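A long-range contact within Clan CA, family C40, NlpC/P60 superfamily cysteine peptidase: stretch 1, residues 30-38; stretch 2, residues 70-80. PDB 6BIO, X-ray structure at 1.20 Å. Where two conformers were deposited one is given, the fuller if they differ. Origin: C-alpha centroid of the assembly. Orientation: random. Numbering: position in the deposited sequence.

Stretch 1 (30-38) LVKAYKSSN
Stretch 2, residues 70-80: TEDCWISKDSL

The two stretches belong to one chain, and their strands, which include 30-34 and 71-76, run roughly antiparallel: the N-to-C directions differ by 134° and the axes approach to 4.5 Å. Together the stretches bury 539 Å², summed over both sides. Closest CA pairs set the register: V31 with S79 at 6.7 Å, A33 with I75 at 4.9 Å, Y34 with W74 at 5.0 Å and K35 with C73 at 5.1 Å.

L30 (phi/psi -146/161, chi1 p, chi2 t) is extended, with its CA-to-CB bond pointing away from stretch 2. V31 (-142/139, chi1 p) points toward stretch 2: CG2 lies 3.6 Å from S79 CB, and CG1 lies 4.0 Å from CG2 of I75 (-133/154, chi1 p, chi2 t), an apolar contact. S79 (-94/0, chi1 p) is held by a turn in which both its N (2.9 Å) and its OG (2.8 Å) donate to S76 O.

At K32 (-65/141; chi1 m, then t throughout) the CA-to-CB bond points sideways, the end of the side chain leads away, and the backbone makes the link. Here the strands are too far apart for a direct bond, K32 O being 4.6 Å from S76 N, so a water bridges them, donating to K32 O and accepting from S76 N, each at 2.8 Å.

A33 (-116/148) shares a sheet face with I75. Its CB packs 3.8 Å from I75 CG2 and 3.8 Å from SG of C73 (-163/179, chi1 p), while A33 CA makes a CA-H...O contact of 3.3 Å with W74 O.

Y34 (-134/165, chi1 m, chi2 -85°) and W74 (-125/132, chi1 m, chi2 82°) form the antiparallel hydrogen-bonded pair, with both side chains on the other face. The bonds are reciprocal: Y34 N donates to W74 O at 2.8 Å and 150°, and W74 N to Y34 O at 2.8 Å and 147°.

K35 (-99/8) starts with CB pointing away, but chi1 m and chi2 m, followed by two t torsions, bring its end back. NZ forms a 2.8 Å salt bridge with OE2 of E71 (-100/135; chi1 t, chi2 p) and donates to D72 O, also at 2.8 Å, so charge pairing and a backbone carbonyl anchor the same ammonium.

S36 (-152/166, chi1 p) brings its N to 3.5 Å from W74 CD1. S37 (-85/3, chi1 p) then sets CB over the indole face, 3.7 Å from the centroid of the W74 six-membered ring and 14° off its normal, a CH-pi contact. N38 (-141/70, chi1 t) lies beyond reach of stretch 2; its N donates to S36 OG at 3.2 Å.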

ATOM      1  N   LEU A  30       8.622   1.780  14.782  1.00  8.06           N
ATOM      2  CA  LEU A  30       9.272   1.056  13.700  1.00  8.06           C
ATOM      3  C   LEU A  30       9.687  -0.332  14.157  1.00  8.59           C
ATOM      4  O   LEU A  30       9.807  -0.608  15.358  1.00  9.13           O
ATOM      5  CB  LEU A  30      10.488   1.827  13.165  1.00  8.92           C
ATOM      6  CG  LEU A  30      11.777   1.792  13.948  1.00 10.08           C
ATOM      7  CD1 LEU A  30      12.811   2.636  13.191  1.00 11.10           C
ATOM      8  CD2 LEU A  30      11.661   2.286  15.360  1.00 11.23           C
ATOM      9  N   VAL A  31       9.931  -1.210  13.184  1.00  8.23           N
ATOM     10  CA  VAL A  31      10.450  -2.557  13.424  1.00  7.93           C
ATOM     11  C   VAL A  31      11.425  -2.884  12.302  1.00  8.14           C
ATOM     12  O   VAL A  31      11.153  -2.621  11.125  1.00  7.50           O
ATOM     13  CB  VAL A  31       9.306  -3.616  13.539  1.00  9.03           C
ATOM     14  CG1 VAL A  31       8.438  -3.670  12.277  1.00  8.72           C
ATOM     15  CG2 VAL A  31       9.851  -5.007  13.848  1.00 10.68           C
ATOM     16  N   LYS A  32      12.555  -3.525  12.652  1.00  8.76           N
ATOM     17  CA  LYS A  32      13.502  -3.991  11.638  1.00  9.06           C
ATOM     18  C   LYS A  32      12.858  -5.078  10.787  1.00  8.19           C
ATOM     19  O   LYS A  32      12.184  -5.974  11.298  1.00  8.91           O
ATOM     20  CB  LYS A  32      14.775  -4.522  12.297  1.00 11.24           C
ATOM     21  CG  LYS A  32      15.639  -3.402  12.828  1.00 14.16           C
ATOM     22  CD  LYS A  32      16.944  -3.945  13.435  1.00 16.71           C
ATOM     23  CE  LYS A  32      17.864  -2.784  13.886  1.00 19.91           C
ATOM     24  NZ  LYS A  32      19.215  -3.273  14.284  1.00 22.33           N
ATOM     25  N   ALA A  33      13.133  -5.046   9.488  1.00  8.06           N
ATOM     26  CA  ALA A  33      12.673  -6.061   8.555  1.00  7.95           C
ATOM     27  C   ALA A  33      13.877  -6.787   7.964  1.00  8.36           C
ATOM     28  O   ALA A  33      14.970  -6.208   7.799  1.00  9.21           O
ATOM     29  CB  ALA A  33      11.842  -5.431   7.453  1.00  8.95           C
ATOM     30  N   TYR A  34      13.664  -8.055   7.661  1.00  8.18           N
ATOM     31  CA  TYR A  34      14.700  -8.939   7.153  1.00  8.53           C
ATOM     32  C   TYR A  34      14.185  -9.728   5.956  1.00  9.11           C
ATOM     33  O   TYR A  34      12.994  -9.829   5.708  1.00  9.06           O
ATOM     34  CB  TYR A  34      15.156  -9.917   8.251  1.00 10.00           C
ATOM     35  CG  TYR A  34      15.669  -9.234   9.468  1.00 10.47           C
ATOM     36  CD1 TYR A  34      16.984  -8.833   9.545  1.00 11.59           C
ATOM     37  CD2 TYR A  34      14.831  -8.955  10.534  1.00 11.73           C
ATOM     38  CE1 TYR A  34      17.468  -8.186  10.663  1.00 12.91           C
ATOM     39  CE2 TYR A  34      15.307  -8.313  11.664  1.00 12.70           C
ATOM     40  CZ  TYR A  34      16.619  -7.916  11.714  1.00 14.31           C
ATOM     41  OH  TYR A  34      17.121  -7.289  12.836  1.00 17.55           O
ATOM     42  N   LYS A  35      15.099 -10.319   5.225  1.00  9.85           N
ATOM     43  CA  LYS A  35      14.737 -11.108   4.070  1.00 11.35           C
ATOM     44  C   LYS A  35      14.715 -12.606   4.359  1.00 12.16           C
ATOM     45  O   LYS A  35      14.527 -13.399   3.432  1.00 14.01           O
ATOM     46  CB  LYS A  35      15.676 -10.771   2.898  1.00 12.09           C
ATOM     47  CG  LYS A  35      15.368  -9.390   2.268  1.00 12.59           C
ATOM     48  CD  LYS A  35      14.124  -9.453   1.398  1.00 12.24           C
ATOM     49  CE  LYS A  35      13.610  -8.086   1.035  1.00 11.59           C
ATOM     50  NZ  LYS A  35      12.483  -8.242   0.096  1.00 10.72           N
ATOM     51  N   SER A  36      14.864 -13.011   5.609  1.00 12.86           N
ATOM     52  CA  SER A  36      14.666 -14.406   6.003  1.00 13.57           C
ATOM     53  C   SER A  36      14.211 -14.467   7.458  1.00 13.02           C
ATOM     54  O   SER A  36      14.300 -13.486   8.197  1.00 12.37           O
ATOM     55  CB  SER A  36      15.923 -15.217   5.847  1.00 16.36           C
ATOM     56  OG  SER A  36      16.728 -15.051   6.934  1.00 17.95           O
ATOM     57  N   SER A  37      13.717 -15.634   7.860  1.00 13.29           N
ATOM     58  CA  SER A  37      13.302 -15.893   9.227  1.00 14.23           C
ATOM     59  C   SER A  37      14.445 -16.334  10.126  1.00 15.86           C
ATOM     60  O   SER A  37      14.216 -16.676  11.299  1.00 16.19           O
ATOM     61  CB  SER A  37      12.224 -16.935   9.255  1.00 14.49           C
ATOM     62  OG  SER A  37      12.747 -18.193   8.859  1.00 15.70           O
ATOM     63  N   ASN A  38      15.656 -16.363   9.596  1.00 16.25           N
ATOM     64  CA  ASN A  38      16.864 -16.613  10.383  1.00 18.37           C
ATOM     65  C   ASN A  38      17.948 -15.692   9.849  1.00 18.46           C
ATOM     66  O   ASN A  38      18.916 -16.123   9.219  1.00 19.38           O
ATOM     67  CB  ASN A  38      17.259 -18.082  10.244  1.00 20.57           C
ATOM     68  CG  ASN A  38      18.282 -18.506  11.246  1.00 22.91           C
ATOM     69  OD1 ASN A  38      18.826 -17.696  12.014  1.00 23.99           O
ATOM     70  ND2 ASN A  38      18.568 -19.796  11.250  1.00 23.96           N
ATOM     71  N   THR A  70       4.190  -6.330  -4.203  1.00  7.13           N
ATOM     72  CA  THR A  70       5.164  -7.286  -4.691  1.00  8.87           C
ATOM     73  C   THR A  70       6.302  -7.518  -3.713  1.00  8.46           C
ATOM     74  O   THR A  70       7.177  -8.327  -4.005  1.00 10.19           O
ATOM     75  CB  THR A  70       5.764  -6.824  -6.032  1.00 10.98           C
ATOM     76  OG1 THR A  70       6.390  -5.560  -5.846  1.00 12.92           O
ATOM     77  CG2 THR A  70       4.715  -6.648  -7.104  1.00 12.89           C
ATOM     78  N   GLU A  71       6.357  -6.811  -2.594  1.00  7.08           N
ATOM     79  CA  GLU A  71       7.459  -6.878  -1.656  1.00  6.77           C
ATOM     80  C   GLU A  71       7.099  -7.770  -0.478  1.00  6.81           C
ATOM     81  O   GLU A  71       6.018  -7.640   0.091  1.00  7.19           O
ATOM     82  CB  GLU A  71       7.787  -5.465  -1.153  1.00  6.76           C
ATOM     83  CG  GLU A  71       9.022  -5.342  -0.278  1.00  7.16           C
ATOM     84  CD  GLU A  71      10.347  -5.472  -1.013  1.00  8.14           C
ATOM     85  OE1 GLU A  71      10.349  -5.370  -2.268  1.00  9.23           O
ATOM     86  OE2 GLU A  71      11.377  -5.693  -0.322  1.00  9.03           O
ATOM     87  N   ASP A  72       8.006  -8.644  -0.086  1.00  7.03           N
ATOM     88  CA  ASP A  72       7.851  -9.439   1.127  1.00  7.33           C
ATOM     89  C   ASP A  72       9.097  -9.344   2.001  1.00  7.63           C
ATOM     90  O   ASP A  72      10.223  -9.150   1.519  1.00  7.97           O
ATOM     91  CB  ASP A  72       7.470 -10.912   0.828  1.00  9.73           C
ATOM     92  CG  ASP A  72       8.616 -11.684   0.245  1.00 11.73           C
ATOM     93  OD1 ASP A  72       8.966 -11.433  -0.934  1.00 13.93           O
ATOM     94  OD2 ASP A  72       9.199 -12.511   0.957  1.00 13.62           O
ATOM     95  N   CYS A  73       8.885  -9.517   3.299  1.00  7.47           N
ATOM     96  CA  CYS A  73       9.964  -9.449   4.269  1.00  7.43           C
ATOM     97  C   CYS A  73       9.480 -10.101   5.559  1.00  7.32           C
ATOM     98  O   CYS A  73       8.332 -10.552   5.673  1.00  7.73           O
ATOM     99  CB  CYS A  73      10.410  -8.000   4.500  1.00  7.91           C
ATOM    100  SG  CYS A  73       9.175  -6.946   5.213  1.00  8.48           S
ATOM    101  N   TRP A  74      10.365 -10.136   6.541  1.00  7.79           N
ATOM    102  CA  TRP A  74      10.107 -10.789   7.815  1.00  7.48           C
ATOM    103  C   TRP A  74      10.339  -9.781   8.927  1.00  7.65           C
ATOM    104  O   TRP A  74      11.373  -9.101   8.944  1.00  8.87           O
ATOM    105  CB  TRP A  74      11.056 -11.959   8.001  1.00  8.04           C
ATOM    106  CG  TRP A  74      10.889 -13.067   7.023  1.00  8.64           C
ATOM    107  CD1 TRP A  74      11.390 -13.133   5.748  1.00  9.39           C
ATOM    108  CD2 TRP A  74      10.163 -14.292   7.223  1.00  9.09           C
ATOM    109  NE1 TRP A  74      11.025 -14.317   5.152  1.00 10.34           N
ATOM    110  CE2 TRP A  74      10.307 -15.059   6.054  1.00  9.99           C
ATOM    111  CE3 TRP A  74       9.437 -14.822   8.290  1.00  9.73           C
ATOM    112  CZ2 TRP A  74       9.750 -16.322   5.921  1.00 10.28           C
ATOM    113  CZ3 TRP A  74       8.866 -16.090   8.161  1.00 11.27           C
ATOM    114  CH2 TRP A  74       9.013 -16.820   6.984  1.00 10.84           C
ATOM    115  N   ILE A  75       9.388  -9.689   9.850  1.00  7.64           N
ATOM    116  CA  ILE A  75       9.427  -8.788  10.991  1.00  8.45           C
ATOM    117  C   ILE A  75       9.049  -9.544  12.259  1.00  8.53           C
ATOM    118  O   ILE A  75       8.299 -10.514  12.225  1.00  9.10           O
ATOM    119  CB  ILE A  75       8.476  -7.547  10.831  1.00  7.62           C
ATOM    120  CG1 ILE A  75       7.010  -7.968  10.625  1.00  8.15           C
ATOM    121  CG2 ILE A  75       8.998  -6.673   9.709  1.00  7.14           C
ATOM    122  CD1 ILE A  75       6.085  -6.786  10.548  1.00  7.96           C
ATOM    123  N   SER A  76       9.528  -9.082  13.405  1.00  9.73           N
ATOM    124  CA  SER A  76       9.213  -9.783  14.648  1.00 11.34           C
ATOM    125  C   SER A  76       7.710  -9.931  14.801  1.00 10.95           C
ATOM    126  O   SER A  76       6.974  -8.965  14.607  1.00 11.36           O
ATOM    127  CB  SER A  76       9.748  -8.969  15.809  1.00 13.67           C
ATOM    128  OG  SER A  76       9.341  -9.558  17.027  1.00 16.27           O
ATOM    129  N   LYS A  77       7.261 -11.132  15.204  1.00 10.94           N
ATOM    130  CA  LYS A  77       5.830 -11.383  15.307  1.00 12.08           C
ATOM    131  C   LYS A  77       5.148 -10.485  16.322  1.00 12.67           C
ATOM    132  O   LYS A  77       3.933 -10.276  16.219  1.00 13.83           O
ATOM    133  CB  LYS A  77       5.534 -12.856  15.561  1.00 14.27           C
ATOM    134  CG  LYS A  77       5.900 -13.381  16.884  1.00 17.62           C
ATOM    135  CD  LYS A  77       5.362 -14.830  16.996  1.00 21.67           C
ATOM    136  CE  LYS A  77       6.025 -15.575  18.138  1.00 24.05           C
ATOM    137  NZ  LYS A  77       6.408 -14.721  19.293  1.00 26.27           N
ATOM    138  N   ASP A  78       5.878  -9.934  17.286  1.00 12.76           N
ATOM    139  CA  ASP A  78       5.237  -9.062  18.261  0.53 13.85           C
ATOM    140  C   ASP A  78       5.073  -7.641  17.769  1.00 12.44           C
ATOM    141  O   ASP A  78       4.538  -6.814  18.502  1.00 12.61           O
ATOM    142  CB  ASP A  78       6.039  -9.051  19.554  0.53 16.85           C
ATOM    143  CG  ASP A  78       6.244 -10.428  20.086  0.53 19.29           C
ATOM    144  OD1 ASP A  78       5.230 -11.141  20.162  0.53 19.62           O
ATOM    145  OD2 ASP A  78       7.408 -10.788  20.404  0.53 21.16           O
ATOM    146  N   SER A  79       5.465  -7.353  16.536  1.00 10.55           N
ATOM    147  CA  SER A  79       5.350  -5.996  16.007  1.00  9.13           C
ATOM    148  C   SER A  79       4.075  -5.732  15.229  1.00  8.58           C
ATOM    149  O   SER A  79       3.907  -4.617  14.723  1.00  8.43           O
ATOM    150  CB  SER A  79       6.535  -5.651  15.103  1.00  9.68           C
ATOM    151  OG  SER A  79       6.478  -6.361  13.846  1.00 11.40           O
ATOM    152  N   LEU A  80       3.181  -6.706  15.091  1.00  8.66           N
ATOM    153  CA  LEU A  80       1.951  -6.520  14.336  1.00  9.63           C
ATOM    154  C   LEU A  80       0.846  -7.318  15.009  1.00  9.65           C
ATOM    155  O   LEU A  80       1.101  -8.218  15.828  1.00 10.64           O
ATOM    156  CB  LEU A  80       2.113  -6.915  12.871  1.00 10.02           C
ATOM    157  CG  LEU A  80       2.073  -8.375  12.502  1.00 11.30           C
ATOM    158  CD1 LEU A  80       2.207  -8.489  11.015  1.00 11.69           C
ATOM    159  CD2 LEU A  80       3.215  -9.158  13.093  1.00 13.05           C
TER
HETATM  160  O   HOH W   1      12.039  -7.737  13.447  1.00 11.36           O